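Dr hemagglutinin structural subunit (Escherichia coli, PDB 1UT1) mediates adherence of uropathogenic Escherichia coli to the upper urinary tract, binds the Dr blood group antigen and agglutinates human erythrocytes even in the presence of D-mannose. Local coordinates at residues T17-L22 with N136-L141; A62-L67 with V108-D113; V92-T97 with G119-Y124. The protein carries 3 engineered substitutions. All coordinates share one frame; numbering follows the deposited sequence. Where two conformers were deposited one is given.

How the contacts relate
All three contacts are antiparallel strand pairs in an all-beta, immunoglobulin-like domain. Along the chain the segments run 17-22, 62-67, 92-97, 108-113, 119-124 and 136-141, so contact 1 joins the two ends of the domain, while contacts 2 and 3 lie between them and interleave. Strand 135-147 links contacts 1 and 2, pairing with both 16-25 and 64-69; their centres lie about 20 Å apart. Contact 3 is about 13 Å from contact 1 and about 14 Å from contact 2, centre to centre. It meets both through side chains, Ile123 against Leu139 and Ile121 against Leu67, so a common hydrophobic interior ties the three together. Contacts 1 and 2 also reach a second subunit.

Contact 1. Residues T17-L22 with N136-L141; sequences TGTTKL and NYTLTL. With SO4 (sulfate ion), chain O.
Six backbone hydrogen bonds join strand 17-22 to strand 136-141, an antiparallel ladder of the immunoglobulin-like fold that ties an early strand to the last one. The bonds come in reciprocal couples at Gly18 with Leu141, Thr20 with Leu139 and Leu22 with Tyr137. The straightest is Thr20 N to Leu139 O, 2.8 Å long with 174° at the hydrogen. Between the couples, at the non-hydrogen-bonded pairs, CA-H groups lean on the same carbonyls.

Thr17, Thr19, Thr138 and Thr140 turn their beta-branches alike, CG2 anti to the backbone N, so methyl meets methyl obliquely across the ladder. Thr17 CG2 and Thr140 CG2 are 3.3 Å apart, and Thr19 CG2 is just as close to Thr138 CG2, both tighter than usual. Threonine suits this more exposed face: its branch favours extended backbone, its methyl packs and its hydroxyl can meet a polar partner, Thr142 OG1 for Thr17 and a shared water for Thr19 and Thr140. That water bridges the two OG1 atoms, lying 2.5 Å from Thr140 OG1.

The other face is buried. Leu22 and Leu139 reach Leu81, and Thr20 with Leu22 covers Ile50. Tyr137 swings outward so that its OH bonds to Pro133 O, while Leu22 O sits at the ring edge, in plane. Thr20 OG1, on this apolar side, is satisfied by a second water, which donates to Leu139 O. On the side of strand 17-22 turned from 136-141, a sulfate, probably from crystallisation, is also held by Asp34 N of the second subunit; Thr19 N donates to its O3 over a very short 2.5 Å.

Contact 2. Residues A62-L67 with V108-D113; sequences ARQVAL and VFYKND
Strand 108-111 runs antiparallel to strand 64-67, a short ladder near one end of the immunoglobulin-like domain. Val108 opens it. With CG1 anti to the backbone N (chi1 -179°), that methyl comes to 3.9 Å from Ala66 CB, and Trp146 covers the same flank.

Phe109 pairs with Leu67 through two backbone bonds. Phe109 N to Leu67 O is almost straight, 176° at the hydrogen; in the return bond Leu67 N approaches Phe109 O from above the carbonyl plane. Both side chains project to the buried face, where a large ring and a branched chain fill the interior and where Val65 and Leu67 also pack on Val30 and Val32 of the second subunit. Phe109, its CG anti to the backbone N, leads away towards Trp102, the two rings nearly parallel, and its CD2 only grazes Leu67 CD1, at 4.5 Å.

Tyr110 points to the opposite face, directly against Ala66, whose CB lies 3.6 Å from Tyr110 CB. The small alanine is consistent with the close approach of the backbones, 4.0 Å between the CA atoms of Ala66 and Tyr110. Tyr110 CG takes the crowded position between the backbone N and the carbonyl carbon (chi1 70°), and its ring stacks on Trp146.

Lys111 closes the ladder: its N donates to Val65 O nearly along the C=O axis, at 2.8 Å. Its chain then leaves the partner strand, touching Trp102 and Trp117, and NZ makes a long salt bridge with Asp113. As the chain turns away at Asn112, whose ND2 is held by Thr103 OG1, the aliphatic part of Gln64 fits against the turning backbone. Val65 N donates not to the partner strand but to a water 2.9 Å away, which in turn donates to Asp113 O.

Contact 3. Residues V92-T97 with G119-Y124; sequences VNIRPT and GIIGIY
Isoleucine methyls form the bumps on one face of the antiparallel ladder of strands 92-96 and 119-124, and a single large tyrosine ring covers much of the other. On the first face Ile94 settles between Ile121 and Ile123. Its CG2 presses on Ile121 CG2 at 3.3 Å, tighter than usual, and its CG1 lies alongside Ile123 CD1. Ile121 bends its own CD1 (chi2 -69°) beneath Pro96, while Ile123 CG2 crosses Val92 CB at 3.8 Å. These branched residues suit extended strands and fill the interior of the sandwich, with Phe79, Phe109 and Val53 beyond them.

On the second face Tyr124 lies over Gly122, which carries no side chain and so leaves the hollow occupied by the phenol OH. Arg95 rises from the neighbouring strand, CG anti to the backbone N, then bends at chi3 (81°) to lay its guanidinium on the ring. The planes differ by 14° and the centres are 4.2 Å apart. The overlap is offset: NH2 sits 3.5 Å from Tyr124 CZ. At the end of the ladder Thr97 CG2 fits beside Ile120 CG2.

Beneath the side chains, Asn93 with Tyr124 and Arg95 with Gly122 make reciprocal backbone bonds. Pro96, lacking an N-H, occupies a non-hydrogen-bonded pair, where none is needed across this ladder, and Thr97 N resumes the bonding to Ile120 O. A water donates to Arg95 O and lies 2.6 Å from Tyr124 OH, which would help to fix the ring's tip. Over the electron-rich ring face, the guanidinium should gain from off-centre cation-pi attraction, its N-H groups directed largely along the ring.

Contact 1. Residues T17-L22 with N136-L141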
# COMPACT_ATOMS: atom_id res chain seq x y z
N THR A 17 -7.73 10.03 -5.28
CA THR A 17 -6.40 10.54 -5.04
C THR A 17 -5.37 9.83 -5.90
O THR A 17 -5.35 8.58 -5.99
CB THR A 17 -6.05 10.32 -3.55
OG1 THR A 17 -6.97 11.07 -2.75
CG2 THR A 17 -4.60 10.76 -3.22
N GLY A 18 -4.53 10.63 -6.54
CA GLY A 18 -3.43 10.11 -7.35
C GLY A 18 -2.11 10.36 -6.61
O GLY A 18 -1.85 11.48 -6.14
N THR A 19 -1.27 9.34 -6.53
CA THR A 19 0.01 9.47 -5.86
C THR A 19 1.12 9.25 -6.88
O THR A 19 1.15 8.21 -7.54
CB THR A 19 0.11 8.43 -4.74
OG1 THR A 19 -0.99 8.61 -3.82
CG2 THR A 19 1.43 8.55 -3.98
N THR A 20 1.98 10.26 -7.05
CA THR A 20 3.12 10.22 -7.98
C THR A 20 4.37 9.98 -7.17
O THR A 20 4.65 10.71 -6.22
CB THR A 20 3.25 11.58 -8.73
OG1 THR A 20 2.08 11.77 -9.56
CG2 THR A 20 4.52 11.60 -9.62
N LYS A 21 5.06 8.89 -7.47
CA LYS A 21 6.19 8.46 -6.67
C LYS A 21 7.44 8.40 -7.52
O LYS A 21 7.38 8.08 -8.74
CB LYS A 21 5.92 7.06 -6.12
CG LYS A 21 4.79 7.03 -5.09
CD LYS A 21 4.69 5.65 -4.44
CE LYS A 21 3.38 5.49 -3.66
NZ LYS A 21 2.82 4.10 -3.76
N LEU A 22 8.57 8.67 -6.89
CA LEU A 22 9.84 8.61 -7.59
C LEU A 22 10.90 8.24 -6.58
O LEU A 22 10.99 8.86 -5.55
CB LEU A 22 10.18 10.00 -8.22
CG LEU A 22 11.59 10.11 -8.81
CD1 LEU A 22 11.70 9.25 -10.00
CD2 LEU A 22 11.97 11.56 -9.13
N ASN A 136 13.02 8.25 -1.39
CA ASN A 136 11.70 8.04 -2.00
C ASN A 136 10.90 9.30 -1.83
O ASN A 136 10.78 9.85 -0.73
CB ASN A 136 10.97 6.87 -1.31
CG ASN A 136 11.78 5.61 -1.31
OD1 ASN A 136 12.21 5.15 -2.37
ND2 ASN A 136 12.17 5.16 -0.12
N TYR A 137 10.38 9.79 -2.94
CA TYR A 137 9.69 11.07 -2.99
C TYR A 137 8.29 10.84 -3.47
O TYR A 137 8.07 9.99 -4.31
CB TYR A 137 10.43 11.99 -3.96
CG TYR A 137 11.75 12.47 -3.42
CD1 TYR A 137 11.87 13.73 -2.80
CD2 TYR A 137 12.90 11.67 -3.52
CE1 TYR A 137 13.08 14.15 -2.25
CE2 TYR A 137 14.14 12.11 -3.02
CZ TYR A 137 14.20 13.31 -2.31
OH TYR A 137 15.41 13.74 -1.80
N THR A 138 7.36 11.64 -2.97
CA THR A 138 5.95 11.44 -3.27
C THR A 138 5.23 12.78 -3.44
O THR A 138 5.50 13.75 -2.69
CB THR A 138 5.25 10.63 -2.06
OG1 THR A 138 6.01 9.43 -1.77
CG2 THR A 138 3.84 10.22 -2.42
N LEU A 139 4.25 12.81 -4.37
CA LEU A 139 3.37 13.96 -4.54
C LEU A 139 1.95 13.38 -4.59
O LEU A 139 1.66 12.50 -5.41
CB LEU A 139 3.64 14.73 -5.83
CG LEU A 139 2.52 15.71 -6.23
CD1 LEU A 139 2.40 16.84 -5.22
CD2 LEU A 139 2.82 16.29 -7.62
N THR A 140 1.10 13.82 -3.68
CA THR A 140 -0.25 13.27 -3.60
C THR A 140 -1.28 14.35 -3.97
O THR A 140 -1.22 15.48 -3.45
CB THR A 140 -0.51 12.75 -2.17
OG1 THR A 140 0.43 11.71 -1.87
CG2 THR A 140 -1.91 12.20 -2.05
N LEU A 141 -2.17 14.03 -4.92
CA LEU A 141 -3.17 14.99 -5.43
C LEU A 141 -4.57 14.39 -5.31
O LEU A 141 -4.80 13.24 -5.72
CB LEU A 141 -2.92 15.32 -6.90
CG LEU A 141 -1.56 16.03 -7.20
CD1 LEU A 141 -1.25 16.00 -8.72
CD2 LEU A 141 -1.61 17.45 -6.71
S SO4 O . -2.61 6.11 -8.41
O1 SO4 O . -1.57 5.02 -8.30
O2 SO4 O . -3.86 5.77 -7.71
O3 SO4 O . -2.03 7.30 -7.71
O4 SO4 O . -2.74 6.50 -9.80
O HOH W 1 -0.32 9.42 -1.06
O HOH W 2 0.12 12.61 -8.14

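Contact 2. Residues A62-L67 with V108-D113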
# COMPACT_ATOMS: atom_id res chain seq x y z
N ALA A 62 -21.06 22.61 -13.83
CA ALA A 62 -21.16 23.93 -13.21
C ALA A 62 -20.12 24.22 -12.13
O ALA A 62 -20.30 25.12 -11.30
CB ALA A 62 -22.58 24.12 -12.63
N ARG A 63 -19.07 23.40 -12.04
CA ARG A 63 -18.05 23.60 -11.02
C ARG A 63 -16.70 23.71 -11.69
O ARG A 63 -16.51 23.18 -12.79
CB ARG A 63 -17.99 22.41 -10.04
CG ARG A 63 -19.32 22.00 -9.46
CD ARG A 63 -19.74 22.91 -8.33
NE ARG A 63 -20.98 22.44 -7.72
CZ ARG A 63 -21.53 22.97 -6.64
NH1 ARG A 63 -22.66 22.47 -6.16
NH2 ARG A 63 -20.95 23.99 -6.03
N GLN A 64 -15.73 24.26 -10.97
CA GLN A 64 -14.34 24.33 -11.45
C GLN A 64 -13.54 23.15 -10.89
O GLN A 64 -13.30 23.05 -9.69
CB GLN A 64 -13.69 25.63 -10.99
CG GLN A 64 -14.23 26.82 -11.74
CD GLN A 64 -13.72 28.14 -11.20
OE1 GLN A 64 -12.56 28.52 -11.42
NE2 GLN A 64 -14.55 28.79 -10.39
N VAL A 65 -13.14 22.26 -11.78
CA VAL A 65 -12.38 21.07 -11.40
C VAL A 65 -11.09 21.50 -10.73
O VAL A 65 -10.44 22.48 -11.17
CB VAL A 65 -12.09 20.22 -12.65
CG1 VAL A 65 -11.09 19.10 -12.34
CG2 VAL A 65 -13.42 19.65 -13.20
N ALA A 66 -10.65 20.72 -9.74
CA ALA A 66 -9.48 21.08 -8.95
C ALA A 66 -8.74 19.88 -8.37
O ALA A 66 -9.33 18.83 -8.09
CB ALA A 66 -9.89 22.01 -7.85
N LEU A 67 -7.44 20.05 -8.18
CA LEU A 67 -6.62 19.04 -7.55
C LEU A 67 -5.97 19.69 -6.35
O LEU A 67 -5.38 20.78 -6.46
CB LEU A 67 -5.52 18.58 -8.52
CG LEU A 67 -6.01 18.15 -9.89
CD1 LEU A 67 -4.77 17.92 -10.80
CD2 LEU A 67 -6.83 16.87 -9.76
N VAL A 108 -3.86 24.25 -4.04
CA VAL A 108 -4.91 23.81 -4.95
C VAL A 108 -4.59 24.27 -6.37
O VAL A 108 -4.22 25.43 -6.61
CB VAL A 108 -6.31 24.36 -4.53
CG1 VAL A 108 -7.41 23.87 -5.51
CG2 VAL A 108 -6.63 23.94 -3.04
N PHE A 109 -4.69 23.34 -7.32
CA PHE A 109 -4.47 23.64 -8.72
C PHE A 109 -5.83 23.47 -9.38
O PHE A 109 -6.36 22.35 -9.45
CB PHE A 109 -3.43 22.65 -9.28
CG PHE A 109 -2.99 22.93 -10.70
CD1 PHE A 109 -2.13 24.01 -10.98
CD2 PHE A 109 -3.42 22.10 -11.77
CE1 PHE A 109 -1.72 24.27 -12.33
CE2 PHE A 109 -3.01 22.35 -13.08
CZ PHE A 109 -2.11 23.39 -13.34
N TYR A 110 -6.48 24.59 -9.70
CA TYR A 110 -7.88 24.54 -10.17
C TYR A 110 -8.03 25.13 -11.56
O TYR A 110 -7.26 26.01 -11.96
CB TYR A 110 -8.83 25.23 -9.18
CG TYR A 110 -8.68 26.76 -9.13
CD1 TYR A 110 -7.92 27.37 -8.13
CD2 TYR A 110 -9.39 27.59 -10.01
CE1 TYR A 110 -7.83 28.77 -8.04
CE2 TYR A 110 -9.28 28.98 -9.94
CZ TYR A 110 -8.53 29.56 -8.93
OH TYR A 110 -8.41 30.94 -8.85
N LYS A 111 -9.03 24.64 -12.29
CA LYS A 111 -9.24 25.06 -13.67
C LYS A 111 -9.97 26.40 -13.70
O LYS A 111 -10.82 26.68 -12.84
CB LYS A 111 -10.04 23.98 -14.43
CG LYS A 111 -10.05 24.20 -15.94
CD LYS A 111 -10.73 23.03 -16.67
CE LYS A 111 -10.48 23.08 -18.17
NZ LYS A 111 -10.93 24.36 -18.76
N ASN A 112 -9.55 27.28 -14.60
CA ASN A 112 -10.09 28.65 -14.59
C ASN A 112 -11.57 28.76 -14.98
O ASN A 112 -12.19 29.80 -14.72
CB ASN A 112 -9.27 29.59 -15.49
CG ASN A 112 -7.90 29.87 -14.95
OD1 ASN A 112 -7.14 30.62 -15.54
ND2 ASN A 112 -7.57 29.26 -13.82
N ASP A 113 -12.11 27.75 -15.67
CA ASP A 113 -13.55 27.74 -16.07
C ASP A 113 -14.23 26.50 -15.56
O ASP A 113 -13.58 25.46 -15.37
CB ASP A 113 -13.71 27.72 -17.59
CG ASP A 113 -12.60 28.40 -18.32
OD1 ASP A 113 -12.90 29.23 -19.19
OD2 ASP A 113 -11.44 27.99 -18.15
O HOH W 3 -13.55 22.70 -14.64

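Contact 3. Residues V92-T97 with G119-Y124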
# COMPACT_ATOMS: atom_id res chain seq x y z
N VAL A 92 8.43 20.91 -8.44
CA VAL A 92 7.88 20.55 -9.74
C VAL A 92 6.93 21.61 -10.29
O VAL A 92 6.28 22.35 -9.53
CB VAL A 92 7.10 19.18 -9.67
CG1 VAL A 92 8.07 18.02 -9.36
CG2 VAL A 92 5.93 19.22 -8.62
N ASN A 93 6.73 21.54 -11.61
CA ASN A 93 5.64 22.25 -12.28
C ASN A 93 4.57 21.23 -12.61
O ASN A 93 4.87 20.06 -12.84
CB ASN A 93 6.12 22.87 -13.58
CG ASN A 93 6.92 24.12 -13.35
OD1 ASN A 93 6.53 24.99 -12.55
ND2 ASN A 93 8.07 24.19 -13.98
N ILE A 94 3.33 21.68 -12.57
CA ILE A 94 2.17 20.84 -12.87
C ILE A 94 1.47 21.51 -14.03
O ILE A 94 1.17 22.71 -13.98
CB ILE A 94 1.21 20.84 -11.65
CG1 ILE A 94 1.95 20.24 -10.42
CG2 ILE A 94 -0.07 20.09 -11.96
CD1 ILE A 94 1.10 20.27 -9.11
N ARG A 95 1.28 20.77 -15.12
CA ARG A 95 0.80 21.37 -16.36
C ARG A 95 -0.11 20.41 -17.14
O ARG A 95 0.32 19.33 -17.50
CB ARG A 95 2.01 21.75 -17.24
CG ARG A 95 1.62 22.46 -18.54
CD ARG A 95 2.84 23.04 -19.22
NE ARG A 95 3.56 22.02 -19.98
CZ ARG A 95 4.74 21.50 -19.64
NH1 ARG A 95 5.35 21.88 -18.51
NH2 ARG A 95 5.31 20.57 -20.40
N PRO A 96 -1.33 20.83 -17.47
CA PRO A 96 -2.22 19.99 -18.31
C PRO A 96 -1.61 19.90 -19.68
O PRO A 96 -0.89 20.81 -20.09
CB PRO A 96 -3.51 20.83 -18.41
CG PRO A 96 -3.05 22.25 -18.25
CD PRO A 96 -1.89 22.18 -17.23
N THR A 97 -1.90 18.82 -20.40
CA THR A 97 -1.28 18.63 -21.71
C THR A 97 -2.06 19.31 -22.84
O THR A 97 -1.62 19.32 -23.98
CB THR A 97 -1.10 17.13 -22.06
OG1 THR A 97 -2.39 16.53 -22.26
CG2 THR A 97 -0.33 16.38 -20.99
N GLY A 119 -8.45 14.95 -18.88
CA GLY A 119 -7.17 15.23 -19.50
C GLY A 119 -6.00 14.59 -18.75
O GLY A 119 -6.16 13.69 -17.93
N ILE A 120 -4.82 15.04 -19.10
CA ILE A 120 -3.59 14.50 -18.56
C ILE A 120 -2.85 15.67 -17.95
O ILE A 120 -2.71 16.71 -18.59
CB ILE A 120 -2.73 13.93 -19.70
CG1 ILE A 120 -3.46 12.80 -20.44
CG2 ILE A 120 -1.37 13.44 -19.16
CD1 ILE A 120 -2.85 12.44 -21.79
N ILE A 121 -2.44 15.52 -16.70
CA ILE A 121 -1.63 16.53 -16.03
C ILE A 121 -0.20 15.95 -15.98
O ILE A 121 -0.00 14.84 -15.52
CB ILE A 121 -2.10 16.71 -14.56
CG1 ILE A 121 -3.53 17.29 -14.50
CG2 ILE A 121 -1.10 17.57 -13.77
CD1 ILE A 121 -3.63 18.68 -14.92
N GLY A 122 0.77 16.70 -16.48
CA GLY A 122 2.16 16.28 -16.41
C GLY A 122 2.81 16.91 -15.17
O GLY A 122 2.55 18.07 -14.85
N ILE A 123 3.67 16.16 -14.52
CA ILE A 123 4.42 16.66 -13.37
C ILE A 123 5.89 16.69 -13.85
O ILE A 123 6.40 15.65 -14.32
CB ILE A 123 4.35 15.67 -12.20
CG1 ILE A 123 2.88 15.38 -11.80
CG2 ILE A 123 5.14 16.23 -10.99
CD1 ILE A 123 2.05 16.63 -11.46
N TYR A 124 6.56 17.85 -13.76
CA TYR A 124 7.92 17.99 -14.29
C TYR A 124 8.83 18.62 -13.27
O TYR A 124 8.42 19.51 -12.52
CB TYR A 124 7.90 18.91 -15.53
CG TYR A 124 6.90 18.49 -16.58
CD1 TYR A 124 7.25 17.56 -17.57
CD2 TYR A 124 5.57 18.89 -16.49
CE1 TYR A 124 6.33 17.16 -18.54
CE2 TYR A 124 4.62 18.49 -17.47
CZ TYR A 124 5.02 17.62 -18.48
OH TYR A 124 4.08 17.16 -19.41
O HOH W 4 2.04 18.70 -19.70
O HOH W 5 -4.88 17.04 -21.17